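Local atomic coordinates of titin (Homo sapiens, PDB entry 2J8H), a protein that forms part of the giant elastic filament of muscle, here as a rigid tandem of two immunoglobulin domains from the A-band. Residues 66-78 and 87-99. Residues are numbered along the deposited sequence; the frame is centred on the assembly and turned at random.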
ATOM      1  N   ILE A  66       1.511   4.448  15.039  1.00 45.80           N
ATOM      2  CA  ILE A  66       0.097   4.137  14.861  1.00 45.70           C
ATOM      3  C   ILE A  66      -0.049   3.675  13.444  1.00 45.88           C
ATOM      4  O   ILE A  66       0.165   4.450  12.531  1.00 45.23           O
ATOM      5  CB  ILE A  66      -0.798   5.373  15.066  1.00 45.86           C
ATOM      6  CG1 ILE A  66      -0.453   6.048  16.394  1.00 45.58           C
ATOM      7  CG2 ILE A  66      -2.271   5.006  15.001  1.00 44.99           C
ATOM      8  CD1 ILE A  66      -1.088   7.407  16.573  1.00 47.59           C
ATOM      9  N   ALA A  67      -0.439   2.417  13.272  1.00 45.94           N
ATOM     10  CA  ALA A  67      -0.488   1.822  11.965  1.00 46.62           C
ATOM     11  C   ALA A  67      -1.722   2.241  11.222  1.00 47.56           C
ATOM     12  O   ALA A  67      -2.811   2.387  11.809  1.00 47.55           O
ATOM     13  CB  ALA A  67      -0.447   0.302  12.066  1.00 46.38           C
ATOM     14  N   SER A  68      -1.556   2.402   9.908  1.00 48.22           N
ATOM     15  CA  SER A  68      -2.685   2.450   9.017  1.00 48.93           C
ATOM     16  C   SER A  68      -3.756   3.393   9.523  1.00 47.87           C
ATOM     17  O   SER A  68      -4.860   2.975   9.911  1.00 47.12           O
ATOM     18  CB  SER A  68      -3.246   1.037   8.835  1.00 50.23           C
ATOM     19  OG  SER A  68      -2.298   0.227   8.146  1.00 53.36           O
ATOM     20  N   VAL A  69      -3.410   4.675   9.541  1.00 47.03           N
ATOM     21  CA  VAL A  69      -4.260   5.650  10.186  1.00 46.57           C
ATOM     22  C   VAL A  69      -5.575   5.859   9.456  1.00 46.97           C
ATOM     23  O   VAL A  69      -5.628   5.844   8.228  1.00 47.09           O
ATOM     24  CB  VAL A  69      -3.529   6.988  10.454  1.00 46.73           C
ATOM     25  CG1 VAL A  69      -2.431   6.754  11.438  1.00 45.45           C
ATOM     26  CG2 VAL A  69      -2.998   7.623   9.169  1.00 47.07           C
ATOM     27  N   THR A  70      -6.642   5.986  10.240  1.00 47.22           N
ATOM     28  CA  THR A  70      -7.956   6.334   9.753  1.00 47.06           C
ATOM     29  C   THR A  70      -8.395   7.602  10.478  1.00 47.23           C
ATOM     30  O   THR A  70      -7.705   8.074  11.391  1.00 45.93           O
ATOM     31  CB  THR A  70      -8.940   5.237  10.079  1.00 47.05           C
ATOM     32  OG1 THR A  70      -9.121   5.191  11.489  1.00 48.93           O
ATOM     33  CG2 THR A  70      -8.401   3.889   9.595  1.00 47.71           C
ATOM     34  N   ASP A  71      -9.542   8.145  10.084  1.00 47.65           N
ATOM     35  CA  ASP A  71     -10.044   9.348  10.729  1.00 47.94           C
ATOM     36  C   ASP A  71     -10.252   9.113  12.236  1.00 47.99           C
ATOM     37  O   ASP A  71     -10.183  10.058  13.031  1.00 48.07           O
ATOM     38  CB  ASP A  71     -11.314   9.860  10.035  1.00 48.27           C
ATOM     39  CG  ASP A  71     -11.796  11.183  10.619  1.00 48.92           C
ATOM     40  OD1 ASP A  71     -10.999  12.162  10.663  1.00 47.77           O
ATOM     41  OD2 ASP A  71     -12.973  11.228  11.050  1.00 52.82           O
ATOM     42  N   ASP A  72     -10.455   7.856  12.642  1.00 48.40           N
ATOM     43  CA  ASP A  72     -10.590   7.540  14.065  1.00 47.87           C
ATOM     44  C   ASP A  72      -9.314   7.845  14.857  1.00 47.21           C
ATOM     45  O   ASP A  72      -9.357   8.078  16.054  1.00 47.11           O
ATOM     46  CB  ASP A  72     -10.997   6.074  14.278  1.00 48.96           C
ATOM     47  CG  ASP A  72     -11.165   5.725  15.769  1.00 50.93           C
ATOM     48  OD1 ASP A  72     -12.194   6.122  16.371  1.00 57.21           O
ATOM     49  OD2 ASP A  72     -10.253   5.089  16.355  1.00 56.72           O
ATOM     50  N   ASP A  73      -8.171   7.846  14.179  1.00 46.46           N
ATOM     51  CA  ASP A  73      -6.919   8.150  14.816  1.00 45.86           C
ATOM     52  C   ASP A  73      -6.611   9.636  14.838  1.00 45.01           C
ATOM     53  O   ASP A  73      -5.645  10.032  15.446  1.00 45.21           O
ATOM     54  CB  ASP A  73      -5.803   7.398  14.105  1.00 45.80           C
ATOM     55  CG  ASP A  73      -6.039   5.916  14.108  1.00 46.19           C
ATOM     56  OD1 ASP A  73      -6.257   5.368  15.220  1.00 46.03           O
ATOM     57  OD2 ASP A  73      -6.040   5.322  13.012  1.00 45.22           O
ATOM     58  N   ALA A  74      -7.420  10.439  14.166  1.00 44.57           N
ATOM     59  CA  ALA A  74      -7.159  11.858  14.018  1.00 44.70           C
ATOM     60  C   ALA A  74      -7.648  12.562  15.264  1.00 44.48           C
ATOM     61  O   ALA A  74      -8.802  12.964  15.358  1.00 43.74           O
ATOM     62  CB  ALA A  74      -7.861  12.408  12.781  1.00 43.24           C
ATOM     63  N   THR A  75      -6.774  12.688  16.241  1.00 45.25           N
ATOM     64  CA  THR A  75      -7.160  13.321  17.497  1.00 46.01           C
ATOM     65  C   THR A  75      -5.896  13.782  18.200  1.00 46.46           C
ATOM     66  O   THR A  75      -4.823  13.817  17.592  1.00 46.72           O
ATOM     67  CB  THR A  75      -8.011  12.353  18.385  1.00 45.97           C
ATOM     68  OG1 THR A  75      -8.517  13.071  19.515  1.00 47.96           O
ATOM     69  CG2 THR A  75      -7.191  11.148  18.852  1.00 44.52           C
ATOM     70  N   VAL A  76      -6.013  14.139  19.467  1.00 47.96           N
ATOM     71  CA  VAL A  76      -4.873  14.594  20.248  1.00 47.85           C
ATOM     72  C   VAL A  76      -4.277  13.445  21.051  1.00 48.29           C
ATOM     73  O   VAL A  76      -4.993  12.586  21.565  1.00 48.09           O
ATOM     74  CB  VAL A  76      -5.258  15.762  21.188  1.00 49.03           C
ATOM     75  CG1 VAL A  76      -6.177  15.275  22.297  1.00 50.70           C
ATOM     76  CG2 VAL A  76      -4.016  16.390  21.785  1.00 49.28           C
ATOM     77  N   TYR A  77      -2.945  13.427  21.099  1.00 47.87           N
ATOM     78  CA  TYR A  77      -2.172  12.425  21.790  1.00 47.55           C
ATOM     79  C   TYR A  77      -1.315  13.144  22.799  1.00 47.88           C
ATOM     80  O   TYR A  77      -0.989  14.317  22.612  1.00 48.26           O
ATOM     81  CB  TYR A  77      -1.281  11.658  20.811  1.00 47.60           C
ATOM     82  CG  TYR A  77      -2.097  10.830  19.848  1.00 47.38           C
ATOM     83  CD1 TYR A  77      -2.683  11.409  18.714  1.00 48.37           C
ATOM     84  CD2 TYR A  77      -2.326   9.493  20.094  1.00 47.14           C
ATOM     85  CE1 TYR A  77      -3.459  10.650  17.849  1.00 45.34           C
ATOM     86  CE2 TYR A  77      -3.119   8.739  19.256  1.00 46.40           C
ATOM     87  CZ  TYR A  77      -3.676   9.319  18.126  1.00 45.93           C
ATOM     88  OH  TYR A  77      -4.450   8.526  17.296  1.00 45.42           O
ATOM     89  N   GLN A  78      -1.000  12.440  23.883  1.00 47.88           N
ATOM     90  CA  GLN A  78      -0.104  12.930  24.918  1.00 47.80           C
ATOM     91  C   GLN A  78       1.003  11.912  25.141  1.00 47.03           C
ATOM     92  O   GLN A  78       0.807  10.730  24.978  1.00 46.64           O
ATOM     93  CB  GLN A  78      -0.843  13.139  26.238  1.00 48.54           C
ATOM     94  CG  GLN A  78      -1.928  14.188  26.234  1.00 50.24           C
ATOM     95  CD  GLN A  78      -3.282  13.671  25.772  1.00 51.93           C
ATOM     96  OE1 GLN A  78      -3.621  12.509  25.974  1.00 53.93           O
ATOM     97  NE2 GLN A  78      -4.082  14.559  25.180  1.00 51.71           N
ATOM     98  N   SER A  87       6.938  14.756  36.851  1.00 42.35           N
ATOM     99  CA  SER A  87       6.255  14.227  35.681  1.00 42.21           C
ATOM    100  C   SER A  87       5.780  15.381  34.819  1.00 42.02           C
ATOM    101  O   SER A  87       5.303  16.392  35.333  1.00 41.67           O
ATOM    102  CB  SER A  87       5.051  13.384  36.114  1.00 42.13           C
ATOM    103  OG  SER A  87       4.429  12.718  35.018  1.00 41.40           O
ATOM    104  N   VAL A  88       5.888  15.223  33.511  1.00 42.80           N
ATOM    105  CA  VAL A  88       5.456  16.252  32.553  1.00 43.06           C
ATOM    106  C   VAL A  88       4.955  15.575  31.292  1.00 43.74           C
ATOM    107  O   VAL A  88       5.406  14.487  30.955  1.00 43.38           O
ATOM    108  CB  VAL A  88       6.607  17.243  32.240  1.00 43.82           C
ATOM    109  CG1 VAL A  88       7.772  16.552  31.532  1.00 43.34           C
ATOM    110  CG2 VAL A  88       6.101  18.456  31.456  1.00 43.86           C
ATOM    111  N   SER A  89       3.997  16.195  30.621  1.00 44.31           N
ATOM    112  CA  SER A  89       3.545  15.680  29.345  1.00 44.83           C
ATOM    113  C   SER A  89       3.728  16.666  28.203  1.00 44.53           C
ATOM    114  O   SER A  89       3.917  17.864  28.382  1.00 42.72           O
ATOM    115  CB  SER A  89       2.073  15.264  29.386  1.00 45.38           C
ATOM    116  OG  SER A  89       1.278  16.384  29.649  1.00 48.34           O
ATOM    117  N   GLY A  90       3.640  16.114  27.013  1.00 44.09           N
ATOM    118  CA  GLY A  90       3.614  16.903  25.803  1.00 45.44           C
ATOM    119  C   GLY A  90       2.456  16.372  25.010  1.00 46.29           C
ATOM    120  O   GLY A  90       1.969  15.271  25.257  1.00 45.58           O
ATOM    121  N   THR A  91       2.011  17.176  24.063  1.00 47.73           N
ATOM    122  CA  THR A  91       0.821  16.856  23.304  1.00 48.98           C
ATOM    123  C   THR A  91       1.053  17.193  21.815  1.00 48.70           C
ATOM    124  O   THR A  91       1.765  18.151  21.480  1.00 48.64           O
ATOM    125  CB  THR A  91      -0.387  17.629  23.892  1.00 49.18           C
ATOM    126  OG1 THR A  91      -1.565  17.348  23.118  1.00 54.43           O
ATOM    127  CG2 THR A  91      -0.136  19.091  23.848  1.00 51.27           C
ATOM    128  N   ALA A  92       0.456  16.387  20.941  1.00 48.53           N
ATOM    129  CA  ALA A  92       0.457  16.631  19.496  1.00 48.76           C
ATOM    130  C   ALA A  92      -0.897  16.202  18.953  1.00 48.59           C
ATOM    131  O   ALA A  92      -1.515  15.271  19.477  1.00 49.13           O
ATOM    132  CB  ALA A  92       1.564  15.820  18.813  1.00 48.94           C
ATOM    133  N   SER A  93      -1.345  16.856  17.896  1.00 48.80           N
ATOM    134  CA  SER A  93      -2.524  16.408  17.184  1.00 48.70           C
ATOM    135  C   SER A  93      -2.089  15.642  15.941  1.00 48.66           C
ATOM    136  O   SER A  93      -1.110  16.001  15.275  1.00 48.95           O
ATOM    137  CB  SER A  93      -3.341  17.606  16.781  1.00 49.29           C
ATOM    138  OG  SER A  93      -2.622  18.318  15.796  1.00 52.05           O
ATOM    139  N   LEU A  94      -2.821  14.582  15.642  1.00 48.23           N
ATOM    140  CA  LEU A  94      -2.727  13.899  14.383  1.00 48.05           C
ATOM    141  C   LEU A  94      -3.962  14.276  13.545  1.00 47.83           C
ATOM    142  O   LEU A  94      -5.091  14.122  13.994  1.00 47.40           O
ATOM    143  CB  LEU A  94      -2.704  12.405  14.635  1.00 47.90           C
ATOM    144  CG  LEU A  94      -2.702  11.500  13.402  1.00 48.88           C
ATOM    145  CD1 LEU A  94      -1.624  11.890  12.368  1.00 49.77           C
ATOM    146  CD2 LEU A  94      -2.544  10.062  13.857  1.00 47.98           C
ATOM    147  N   GLU A  95      -3.751  14.809  12.352  1.00 47.69           N
ATOM    148  CA  GLU A  95      -4.826  15.003  11.425  1.00 48.24           C
ATOM    149  C   GLU A  95      -4.564  14.028  10.298  1.00 47.64           C
ATOM    150  O   GLU A  95      -3.423  13.801   9.919  1.00 46.81           O
ATOM    151  CB  GLU A  95      -4.872  16.453  10.951  1.00 48.61           C
ATOM    152  CG  GLU A  95      -5.650  17.336  11.938  1.00 51.38           C
ATOM    153  CD  GLU A  95      -5.033  18.707  12.167  1.00 52.69           C
ATOM    154  OE1 GLU A  95      -4.936  19.497  11.185  1.00 57.71           O
ATOM    155  OE2 GLU A  95      -4.687  19.004  13.352  1.00 60.72           O
ATOM    156  N   VAL A  96      -5.623  13.415   9.796  1.00 47.73           N
ATOM    157  CA  VAL A  96      -5.485  12.366   8.801  1.00 47.38           C
ATOM    158  C   VAL A  96      -6.104  12.876   7.531  1.00 47.21           C
ATOM    159  O   VAL A  96      -7.277  13.261   7.504  1.00 46.17           O
ATOM    160  CB  VAL A  96      -6.132  11.034   9.241  1.00 47.48           C
ATOM    161  CG1 VAL A  96      -6.039   9.994   8.115  1.00 45.95           C
ATOM    162  CG2 VAL A  96      -5.474  10.514  10.538  1.00 48.08           C
ATOM    163  N   GLU A  97      -5.294  12.890   6.479  1.00 47.36           N
ATOM    164  CA  GLU A  97      -5.695  13.441   5.206  1.00 47.78           C
ATOM    165  C   GLU A  97      -6.354  12.321   4.423  1.00 47.19           C
ATOM    166  O   GLU A  97      -5.774  11.248   4.247  1.00 45.44           O
ATOM    167  CB  GLU A  97      -4.488  13.966   4.417  1.00 48.31           C
ATOM    168  CG  GLU A  97      -3.454  14.758   5.242  1.00 49.42           C
ATOM    169  CD  GLU A  97      -2.178  15.043   4.456  1.00 50.35           C
ATOM    170  OE1 GLU A  97      -1.777  14.204   3.600  1.00 53.79           O
ATOM    171  OE2 GLU A  97      -1.591  16.122   4.677  1.00 53.27           O
ATOM    172  N   VAL A  98      -7.584  12.558   3.989  1.00 47.05           N
ATOM    173  CA  VAL A  98      -8.305  11.574   3.187  1.00 47.31           C
ATOM    174  C   VAL A  98      -8.762  12.303   1.938  1.00 47.63           C
ATOM    175  O   VAL A  98      -9.559  13.253   2.025  1.00 47.52           O
ATOM    176  CB  VAL A  98      -9.526  11.004   3.942  1.00 47.74           C
ATOM    177  CG1 VAL A  98     -10.194   9.909   3.120  1.00 48.37           C
ATOM    178  CG2 VAL A  98      -9.124  10.500   5.344  1.00 48.45           C
ATOM    179  N   PRO A  99      -8.229  11.921   0.776  1.00 47.80           N
ATOM    180  CA  PRO A  99      -8.660  12.541  -0.478  1.00 47.75           C
ATOM    181  C   PRO A  99     -10.158  12.411  -0.695  1.00 47.03           C
ATOM    182  O   PRO A  99     -10.742  11.389  -0.310  1.00 47.87           O
ATOM    183  CB  PRO A  99      -7.905  11.727  -1.534  1.00 48.08           C
ATOM    184  CG  PRO A  99      -6.724  11.258  -0.836  1.00 47.94           C
ATOM    185  CD  PRO A  99      -7.181  10.914   0.534  1.00 48.05           C
TER
HETATM  186  O   HOH W   1      -8.643  13.497   9.870  1.00 51.31           O
HETATM  187  O   HOH W   2      -3.439  17.304  25.299  1.00 55.88           O
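Leu94 packs against the ring of Tyr77, its CB 3.7 Å from CE1. CG of Leu94 stands anti to the backbone N (chi1 176°), and chi2 near 50° sends CD2 toward Ile66 and Val69. It meets CD1 of Ile66 tip to tip at 4.1 Å and also touches CG1 of Val69. Leu14 and Val16 of strand 14-17 and Ala22 of strand 22-29 also touch Leu94. Val96 carries the apolar row on: its CG1 lies 4.0 Å from CG2 of Val69, and its CG2 rests on CB of Ala74. The Tyr77 side chain reaches back toward the 71-73 turn with its edge to Asp73 O, and its OH donates a hydrogen bond to that carbonyl (2.7 Å). A phenylalanine in place of Tyr77 would probably leave that carbonyl without this donor and the 71-73 turn less firmly tied to the strand. The Asp73 carboxylate accepts from Thr70 N and forms a salt bridge with Lys51. Backbone bonds zip the strands antiparallel: Tyr77 N to Ala92 O (2.8 Å), Ala92 N to Tyr77 O, and Leu94 N to Thr75 O. Water 1 bridges Asp71 OD1 and Val96 N. This is the F-G hairpin of an I-set immunoglobulin domain, with the tyrosine corner at the start of strand F.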